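Local coordinates for protein putative agmatine deiminase (Streptococcus mutans, PDB 2EWO) that probably catalyses the hydrolytic deimination of agmatine to N-carbamoylputrescine and ammonia, at residues A[167-181]-A[198-212]. Numbering follows the deposited sequence.
Sequences VDGEGTVLVTEMCLL and LKDYLNCVKVLWVKD
Val175 sets CG1 anti to its carbonyl carbon (chi1 -58°), which leaves CG2 between the backbone N and the carbonyl carbon, facing Trp209, whose indole is turned by chi2 of 88°. This methyl lies over the six-membered ring, 15° off its normal, in a CH-pi contact 3.5 Å from Val175 CG2 to the Trp209 ring centroid. The pair belongs to a right-handed beta-alpha-beta crossover of the deiminase domain: strands 172-176 and 206-210 run parallel, joined through helix 191-202, which packs on the Val173, Val175, Val207 and Trp209 side of the sheet. Strand 165-168 flanks 172-176 on its other edge. Val173 and Val175 each donate to and accept from strand 206-210; the Leu208 N to Val173 O bond measures 3.1 Å. From the helix, Leu198 meets Val175 tip to tip, CD1 to CG1 at 3.5 Å, and the Leu202 side chain crosses that of Val173 at about a right angle, CD2 against CG2. Nearer the start of strand 206-210, Cys204 SG lies against Val173 CB and Val167 CG1. On the opposite face, Leu174 CD2 packs on Leu208 CB, and Phe229 touches Leu174. Glu195 OE2 takes a hydrogen bond from Trp209 NE1, and Lys191 makes a cation-pi contact with the ring; Leu181 CD1 approaches Trp209 CZ3 obliquely at 3.6 Å.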
ATOM      1  N   VAL A 167     -36.998  -4.710   1.013  1.00 10.00           N
ATOM      2  CA  VAL A 167     -37.912  -5.493   0.195  1.00 10.00           C
ATOM      3  C   VAL A 167     -38.614  -6.648   0.905  1.00 10.00           C
ATOM      4  O   VAL A 167     -38.122  -7.193   1.891  1.00 10.00           O
ATOM      5  CB  VAL A 167     -37.156  -6.065  -1.026  1.00 15.78           C
ATOM      6  CG1 VAL A 167     -38.133  -6.636  -2.031  1.00 17.22           C
ATOM      7  CG2 VAL A 167     -36.313  -4.985  -1.655  1.00 15.78           C
ATOM      8  N   ASP A 168     -39.782  -6.999   0.383  1.00 10.00           N
ATOM      9  CA  ASP A 168     -40.558  -8.107   0.902  1.00 10.00           C
ATOM     10  C   ASP A 168     -40.656  -9.107  -0.258  1.00 11.41           C
ATOM     11  O   ASP A 168     -40.712  -8.713  -1.430  1.00 10.46           O
ATOM     12  CB  ASP A 168     -41.956  -7.642   1.361  1.00 54.40           C
ATOM     13  CG  ASP A 168     -42.893  -7.298   0.199  1.00 53.94           C
ATOM     14  OD1 ASP A 168     -42.625  -6.333  -0.542  1.00 53.45           O
ATOM     15  OD2 ASP A 168     -43.909  -8.001   0.036  1.00 53.26           O
ATOM     16  N   GLY A 169     -40.648 -10.396   0.069  1.00 27.73           N
ATOM     17  CA  GLY A 169     -40.721 -11.424  -0.955  1.00 27.92           C
ATOM     18  C   GLY A 169     -41.329 -11.015  -2.290  1.00 28.07           C
ATOM     19  O   GLY A 169     -40.684 -11.157  -3.330  1.00 27.44           O
ATOM     20  N   GLU A 170     -42.557 -10.491  -2.270  1.00 18.00           N
ATOM     21  CA  GLU A 170     -43.241 -10.105  -3.508  1.00 18.00           C
ATOM     22  C   GLU A 170     -43.160  -8.644  -3.946  1.00 17.06           C
ATOM     23  O   GLU A 170     -43.113  -7.729  -3.128  1.00 17.61           O
ATOM     24  CB  GLU A 170     -44.712 -10.539  -3.468  1.00 59.30           C
ATOM     25  CG  GLU A 170     -45.397 -10.419  -2.105  1.00 60.00           C
ATOM     26  CD  GLU A 170     -45.265 -11.689  -1.258  1.00 60.00           C
ATOM     27  OE1 GLU A 170     -44.121 -12.064  -0.912  1.00 60.00           O
ATOM     28  OE2 GLU A 170     -46.306 -12.313  -0.944  1.00 60.00           O
ATOM     29  N   GLY A 171     -43.156  -8.468  -5.267  1.00 17.61           N
ATOM     30  CA  GLY A 171     -43.062  -7.165  -5.916  1.00 14.69           C
ATOM     31  C   GLY A 171     -43.261  -5.854  -5.175  1.00 12.29           C
ATOM     32  O   GLY A 171     -44.058  -5.018  -5.596  1.00 11.65           O
ATOM     33  N   THR A 172     -42.530  -5.642  -4.092  1.00 10.00           N
ATOM     34  CA  THR A 172     -42.676  -4.395  -3.359  1.00 10.00           C
ATOM     35  C   THR A 172     -41.392  -4.035  -2.642  1.00 10.00           C
ATOM     36  O   THR A 172     -40.728  -4.898  -2.077  1.00 10.00           O
ATOM     37  CB  THR A 172     -43.812  -4.478  -2.325  1.00 10.00           C
ATOM     38  OG1 THR A 172     -45.041  -4.814  -2.982  1.00 10.00           O
ATOM     39  CG2 THR A 172     -43.982  -3.137  -1.615  1.00 10.00           C
ATOM     40  N   VAL A 173     -41.042  -2.758  -2.665  1.00 10.00           N
ATOM     41  CA  VAL A 173     -39.832  -2.317  -2.001  1.00 10.00           C
ATOM     42  C   VAL A 173     -40.109  -1.022  -1.256  1.00 10.00           C
ATOM     43  O   VAL A 173     -41.034  -0.285  -1.601  1.00 10.00           O
ATOM     44  CB  VAL A 173     -38.694  -2.104  -3.019  1.00 10.04           C
ATOM     45  CG1 VAL A 173     -39.086  -1.042  -4.034  1.00 10.04           C
ATOM     46  CG2 VAL A 173     -37.421  -1.727  -2.297  1.00 10.04           C
ATOM     47  N   LEU A 174     -39.317  -0.759  -0.222  1.00 10.33           N
ATOM     48  CA  LEU A 174     -39.466   0.454   0.579  1.00 10.33           C
ATOM     49  C   LEU A 174     -38.299   1.425   0.411  1.00 10.33           C
ATOM     50  O   LEU A 174     -37.265   1.263   1.060  1.00 10.65           O
ATOM     51  CB  LEU A 174     -39.592   0.091   2.062  1.00 47.67           C
ATOM     52  CG  LEU A 174     -40.956  -0.397   2.547  1.00 49.65           C
ATOM     53  CD1 LEU A 174     -40.883  -0.827   4.017  1.00 49.22           C
ATOM     54  CD2 LEU A 174     -41.959   0.728   2.362  1.00 49.96           C
ATOM     55  N   VAL A 175     -38.461   2.434  -0.444  1.00 10.00           N
ATOM     56  CA  VAL A 175     -37.407   3.433  -0.656  1.00 10.00           C
ATOM     57  C   VAL A 175     -37.760   4.745   0.049  1.00 10.00           C
ATOM     58  O   VAL A 175     -38.910   4.962   0.420  1.00 10.00           O
ATOM     59  CB  VAL A 175     -37.182   3.746  -2.158  1.00 10.00           C
ATOM     60  CG1 VAL A 175     -36.834   2.474  -2.915  1.00 10.00           C
ATOM     61  CG2 VAL A 175     -38.419   4.417  -2.742  1.00 10.00           C
ATOM     62  N   THR A 176     -36.769   5.613   0.221  1.00 25.91           N
ATOM     63  CA  THR A 176     -36.954   6.900   0.891  1.00 26.24           C
ATOM     64  C   THR A 176     -36.619   8.048  -0.082  1.00 27.72           C
ATOM     65  O   THR A 176     -35.454   8.371  -0.275  1.00 29.30           O
ATOM     66  CB  THR A 176     -36.052   6.946   2.169  1.00 46.12           C
ATOM     67  OG1 THR A 176     -35.873   8.298   2.600  1.00 45.23           O
ATOM     68  CG2 THR A 176     -34.697   6.295   1.898  1.00 45.97           C
ATOM     69  N   GLU A 177     -37.633   8.667  -0.691  1.00 11.27           N
ATOM     70  CA  GLU A 177     -37.395   9.735  -1.676  1.00 12.54           C
ATOM     71  C   GLU A 177     -36.438  10.852  -1.280  1.00 12.19           C
ATOM     72  O   GLU A 177     -35.805  11.455  -2.144  1.00 10.40           O
ATOM     73  CB  GLU A 177     -38.722  10.343  -2.137  1.00 41.79           C
ATOM     74  CG  GLU A 177     -39.605  10.827  -1.008  1.00 44.62           C
ATOM     75  CD  GLU A 177     -41.052  11.042  -1.435  1.00 45.41           C
ATOM     76  OE1 GLU A 177     -41.303  11.331  -2.638  1.00 43.53           O
ATOM     77  OE2 GLU A 177     -41.932  10.924  -0.540  1.00 45.94           O
HETATM   78  N   MSE A 178     -36.330  11.135   0.014  1.00 22.53           N
HETATM   79  CA  MSE A 178     -35.419  12.185   0.467  1.00 24.17           C
HETATM   80  C   MSE A 178     -33.955  11.803   0.168  1.00 23.74           C
HETATM   81  O   MSE A 178     -33.041  12.620   0.315  1.00 23.44           O
HETATM   82  CB  MSE A 178     -35.598  12.435   1.970  1.00 48.04           C
HETATM   83  CG  MSE A 178     -34.764  13.596   2.508  1.00 50.60           C
HETATM   84 SE   MSE A 178     -33.509  13.069   3.909  1.00 52.95          SE
HETATM   85  CE  MSE A 178     -34.222  14.155   5.369  1.00 52.82           C
ATOM     86  N   CYS A 179     -33.748  10.557  -0.252  1.00 29.29           N
ATOM     87  CA  CYS A 179     -32.420  10.049  -0.577  1.00 26.82           C
ATOM     88  C   CYS A 179     -32.297   9.668  -2.047  1.00 24.67           C
ATOM     89  O   CYS A 179     -31.479  10.232  -2.764  1.00 25.36           O
ATOM     90  CB  CYS A 179     -32.093   8.838   0.292  1.00 25.38           C
ATOM     91  SG  CYS A 179     -30.650   7.908  -0.239  1.00 26.90           S
ATOM     92  N   LEU A 180     -33.110   8.722  -2.505  1.00 10.74           N
ATOM     93  CA  LEU A 180     -33.039   8.294  -3.897  1.00 10.54           C
ATOM     94  C   LEU A 180     -33.217   9.423  -4.900  1.00 11.32           C
ATOM     95  O   LEU A 180     -32.813   9.293  -6.053  1.00 10.38           O
ATOM     96  CB  LEU A 180     -34.085   7.219  -4.190  1.00 10.00           C
ATOM     97  CG  LEU A 180     -34.088   5.928  -3.368  1.00 10.00           C
ATOM     98  CD1 LEU A 180     -34.542   4.817  -4.286  1.00 10.00           C
ATOM     99  CD2 LEU A 180     -32.713   5.602  -2.785  1.00 10.00           C
ATOM    100  N   LEU A 181     -33.835  10.520  -4.463  1.00 10.00           N
ATOM    101  CA  LEU A 181     -34.078  11.678  -5.331  1.00 11.27           C
ATOM    102  C   LEU A 181     -33.073  12.795  -5.103  1.00 12.13           C
ATOM    103  O   LEU A 181     -32.986  13.735  -5.899  1.00 12.38           O
ATOM    104  CB  LEU A 181     -35.494  12.223  -5.111  1.00 10.00           C
ATOM    105  CG  LEU A 181     -36.586  11.760  -6.077  1.00 10.00           C
ATOM    106  CD1 LEU A 181     -36.582  10.246  -6.186  1.00 10.63           C
ATOM    107  CD2 LEU A 181     -37.940  12.262  -5.597  1.00 10.32           C
ATOM    108  N   LEU A 198     -35.652   0.127 -10.097  1.00 10.34           N
ATOM    109  CA  LEU A 198     -35.955  -0.636  -8.884  1.00 10.00           C
ATOM    110  C   LEU A 198     -36.894  -1.791  -9.194  1.00 10.00           C
ATOM    111  O   LEU A 198     -36.902  -2.818  -8.508  1.00 10.00           O
ATOM    112  CB  LEU A 198     -36.599   0.266  -7.820  1.00 10.00           C
ATOM    113  CG  LEU A 198     -35.726   1.193  -6.963  1.00 10.00           C
ATOM    114  CD1 LEU A 198     -36.565   2.331  -6.407  1.00 10.00           C
ATOM    115  CD2 LEU A 198     -35.090   0.408  -5.835  1.00 10.00           C
ATOM    116  N   LYS A 199     -37.696  -1.625 -10.232  1.00 10.00           N
ATOM    117  CA  LYS A 199     -38.616  -2.678 -10.600  1.00 10.00           C
ATOM    118  C   LYS A 199     -37.918  -3.731 -11.446  1.00 10.00           C
ATOM    119  O   LYS A 199     -38.290  -4.894 -11.408  1.00 10.00           O
ATOM    120  CB  LYS A 199     -39.814  -2.096 -11.352  1.00 10.00           C
ATOM    121  CG  LYS A 199     -40.651  -1.153 -10.500  1.00 10.00           C
ATOM    122  CD  LYS A 199     -41.907  -0.717 -11.225  1.00 10.70           C
ATOM    123  CE  LYS A 199     -42.804   0.096 -10.315  1.00 11.36           C
ATOM    124  NZ  LYS A 199     -44.085   0.420 -10.999  1.00 12.63           N
ATOM    125  N   ASP A 200     -36.888  -3.340 -12.186  1.00 10.00           N
ATOM    126  CA  ASP A 200     -36.203  -4.303 -13.036  1.00 10.00           C
ATOM    127  C   ASP A 200     -35.106  -5.106 -12.372  1.00 10.00           C
ATOM    128  O   ASP A 200     -34.850  -6.248 -12.752  1.00 10.00           O
ATOM    129  CB  ASP A 200     -35.626  -3.607 -14.254  1.00 20.49           C
ATOM    130  CG  ASP A 200     -36.674  -2.880 -15.040  1.00 21.37           C
ATOM    131  OD1 ASP A 200     -37.717  -3.504 -15.339  1.00 22.18           O
ATOM    132  OD2 ASP A 200     -36.456  -1.690 -15.358  1.00 22.17           O
ATOM    133  N   TYR A 201     -34.456  -4.512 -11.384  1.00 10.00           N
ATOM    134  CA  TYR A 201     -33.364  -5.186 -10.701  1.00 10.00           C
ATOM    135  C   TYR A 201     -33.744  -5.806  -9.355  1.00 10.00           C
ATOM    136  O   TYR A 201     -32.940  -6.506  -8.727  1.00 10.00           O
ATOM    137  CB  TYR A 201     -32.207  -4.203 -10.546  1.00 14.99           C
ATOM    138  CG  TYR A 201     -31.665  -3.735 -11.881  1.00 16.77           C
ATOM    139  CD1 TYR A 201     -30.981  -4.615 -12.722  1.00 16.47           C
ATOM    140  CD2 TYR A 201     -31.854  -2.424 -12.315  1.00 17.47           C
ATOM    141  CE1 TYR A 201     -30.496  -4.200 -13.964  1.00 16.00           C
ATOM    142  CE2 TYR A 201     -31.373  -2.002 -13.558  1.00 17.36           C
ATOM    143  CZ  TYR A 201     -30.695  -2.895 -14.373  1.00 16.41           C
ATOM    144  OH  TYR A 201     -30.201  -2.467 -15.584  1.00 15.78           O
ATOM    145  N   LEU A 202     -34.975  -5.551  -8.923  1.00 13.31           N
ATOM    146  CA  LEU A 202     -35.480  -6.096  -7.665  1.00 12.34           C
ATOM    147  C   LEU A 202     -36.705  -6.968  -7.931  1.00 11.95           C
ATOM    148  O   LEU A 202     -37.016  -7.885  -7.168  1.00 12.33           O
ATOM    149  CB  LEU A 202     -35.846  -4.955  -6.710  1.00 10.00           C
ATOM    150  CG  LEU A 202     -34.749  -4.436  -5.789  1.00 10.00           C
ATOM    151  CD1 LEU A 202     -33.452  -4.325  -6.549  1.00 10.00           C
ATOM    152  CD2 LEU A 202     -35.164  -3.092  -5.206  1.00 10.00           C
ATOM    153  N   ASN A 203     -37.380  -6.679  -9.038  1.00 18.40           N
ATOM    154  CA  ASN A 203     -38.581  -7.395  -9.436  1.00 18.51           C
ATOM    155  C   ASN A 203     -39.740  -6.986  -8.534  1.00 19.13           C
ATOM    156  O   ASN A 203     -40.540  -7.814  -8.109  1.00 20.23           O
ATOM    157  CB  ASN A 203     -38.357  -8.908  -9.367  1.00 10.06           C
ATOM    158  CG  ASN A 203     -38.696  -9.601 -10.670  1.00 10.00           C
ATOM    159  OD1 ASN A 203     -38.539 -10.812 -10.796  1.00 10.00           O
ATOM    160  ND2 ASN A 203     -39.163  -8.833 -11.651  1.00 10.00           N
ATOM    161  N   CYS A 204     -39.810  -5.690  -8.249  1.00 18.59           N
ATOM    162  CA  CYS A 204     -40.852  -5.126  -7.405  1.00 19.94           C
ATOM    163  C   CYS A 204     -41.856  -4.376  -8.269  1.00 20.52           C
ATOM    164  O   CYS A 204     -41.546  -3.315  -8.807  1.00 19.66           O
ATOM    165  CB  CYS A 204     -40.246  -4.158  -6.382  1.00 13.27           C
ATOM    166  SG  CYS A 204     -39.154  -4.904  -5.142  1.00 16.22           S
ATOM    167  N   VAL A 205     -43.059  -4.927  -8.400  1.00 10.00           N
ATOM    168  CA  VAL A 205     -44.097  -4.293  -9.203  1.00 10.00           C
ATOM    169  C   VAL A 205     -44.658  -3.018  -8.552  1.00 10.00           C
ATOM    170  O   VAL A 205     -45.478  -2.318  -9.153  1.00 10.00           O
ATOM    171  CB  VAL A 205     -45.254  -5.292  -9.521  1.00 21.96           C
ATOM    172  CG1 VAL A 205     -44.819  -6.267 -10.616  1.00 21.93           C
ATOM    173  CG2 VAL A 205     -45.644  -6.070  -8.271  1.00 22.34           C
ATOM    174  N   LYS A 206     -44.210  -2.712  -7.335  1.00 10.22           N
ATOM    175  CA  LYS A 206     -44.667  -1.506  -6.643  1.00 10.66           C
ATOM    176  C   LYS A 206     -43.632  -0.915  -5.697  1.00 10.56           C
ATOM    177  O   LYS A 206     -43.009  -1.636  -4.920  1.00 10.07           O
ATOM    178  CB  LYS A 206     -45.942  -1.782  -5.850  1.00 10.13           C
ATOM    179  CG  LYS A 206     -46.474  -0.543  -5.140  1.00 10.13           C
ATOM    180  CD  LYS A 206     -47.763  -0.829  -4.404  1.00 10.13           C
ATOM    181  CE  LYS A 206     -48.379   0.449  -3.851  1.00 10.13           C
ATOM    182  NZ  LYS A 206     -49.664   0.160  -3.159  1.00 10.13           N
ATOM    183  N   VAL A 207     -43.519   0.455  -5.706  1.00 16.46           N
ATOM    184  CA  VAL A 207     -42.510   1.096  -4.848  1.00 17.40           C
ATOM    185  C   VAL A 207     -43.188   2.108  -3.911  1.00 16.77           C
ATOM    186  O   VAL A 207     -43.807   3.083  -4.362  1.00 16.27           O
ATOM    187  CB  VAL A 207     -41.473   1.817  -5.719  1.00 10.24           C
ATOM    188  CG1 VAL A 207     -42.104   2.711  -6.790  1.00 10.22           C
ATOM    189  CG2 VAL A 207     -40.544   2.729  -4.915  1.00 10.09           C
ATOM    190  N   LEU A 208     -43.049   1.833  -2.617  1.00 10.00           N
ATOM    191  CA  LEU A 208     -43.607   2.679  -1.533  1.00 10.00           C
ATOM    192  C   LEU A 208     -42.606   3.783  -1.187  1.00 10.00           C
ATOM    193  O   LEU A 208     -41.462   3.513  -0.802  1.00 10.00           O
ATOM    194  CB  LEU A 208     -43.849   1.833  -0.282  1.00 10.89           C
ATOM    195  CG  LEU A 208     -45.197   1.110  -0.293  1.00 11.00           C
ATOM    196  CD1 LEU A 208     -45.423   0.287  -1.561  1.00 10.73           C
ATOM    197  CD2 LEU A 208     -45.354   0.131   0.872  1.00 11.53           C
ATOM    198  N   TRP A 209     -43.052   5.018  -1.310  1.00 10.77           N
ATOM    199  CA  TRP A 209     -42.166   6.174  -1.105  1.00 10.32           C
ATOM    200  C   TRP A 209     -42.392   6.898   0.223  1.00 10.00           C
ATOM    201  O   TRP A 209     -43.207   7.839   0.306  1.00 10.00           O
ATOM    202  CB  TRP A 209     -42.375   7.205  -2.215  1.00 10.78           C
ATOM    203  CG  TRP A 209     -41.915   6.701  -3.584  1.00 11.45           C
ATOM    204  CD1 TRP A 209     -42.639   6.004  -4.468  1.00 11.71           C
ATOM    205  CD2 TRP A 209     -40.623   6.899  -4.135  1.00 10.84           C
ATOM    206  NE1 TRP A 209     -41.799   5.765  -5.602  1.00 12.03           N
ATOM    207  CE2 TRP A 209     -40.622   6.303  -5.388  1.00 10.78           C
ATOM    208  CE3 TRP A 209     -39.461   7.537  -3.683  1.00 10.78           C
ATOM    209  CZ2 TRP A 209     -39.514   6.312  -6.241  1.00 10.78           C
ATOM    210  CZ3 TRP A 209     -38.346   7.538  -4.547  1.00 10.78           C
ATOM    211  CH2 TRP A 209     -38.373   6.954  -5.767  1.00 10.78           C
ATOM    212  N   VAL A 210     -41.650   6.441   1.234  1.00 10.00           N
ATOM    213  CA  VAL A 210     -41.640   7.121   2.527  1.00 10.00           C
ATOM    214  C   VAL A 210     -41.026   8.425   2.256  1.00 10.00           C
ATOM    215  O   VAL A 210     -40.296   8.598   1.272  1.00 10.00           O
ATOM    216  CB  VAL A 210     -40.837   6.403   3.584  1.00 10.00           C
ATOM    217  CG1 VAL A 210     -40.613   7.277   4.829  1.00 10.00           C
ATOM    218  CG2 VAL A 210     -41.529   5.142   4.080  1.00 10.00           C
ATOM    219  N   LYS A 211     -41.236   9.349   3.096  1.00 50.26           N
ATOM    220  CA  LYS A 211     -40.864  10.622   2.602  1.00 50.91           C
ATOM    221  C   LYS A 211     -39.949  11.544   3.371  1.00 50.49           C
ATOM    222  O   LYS A 211     -39.927  12.724   3.081  1.00 49.70           O
ATOM    223  CB  LYS A 211     -42.090  11.515   2.380  1.00 56.74           C
ATOM    224  CG  LYS A 211     -41.673  12.879   1.714  1.00 58.32           C
ATOM    225  CD  LYS A 211     -42.798  14.108   1.550  1.00 60.00           C
ATOM    226  CE  LYS A 211     -42.292  15.406   0.879  1.00 60.00           C
ATOM    227  NZ  LYS A 211     -43.358  16.357   0.616  1.00 60.00           N
ATOM    228  N   ASP A 212     -39.209  11.149   4.310  1.00 11.01           N
ATOM    229  CA  ASP A 212     -38.202  12.035   4.971  1.00 11.74           C
ATOM    230  C   ASP A 212     -37.460  11.020   5.769  1.00 11.06           C
ATOM    231  O   ASP A 212     -38.002   9.939   6.017  1.00 12.39           O
ATOM    232  CB  ASP A 212     -38.830  13.168   5.853  1.00 60.00           C
ATOM    233  CG  ASP A 212     -38.738  14.624   5.281  1.00 60.00           C
ATOM    234  OD1 ASP A 212     -39.655  15.053   4.474  1.00 60.00           O
ATOM    235  OD2 ASP A 212     -37.773  15.432   5.611  1.00 60.00           O
TER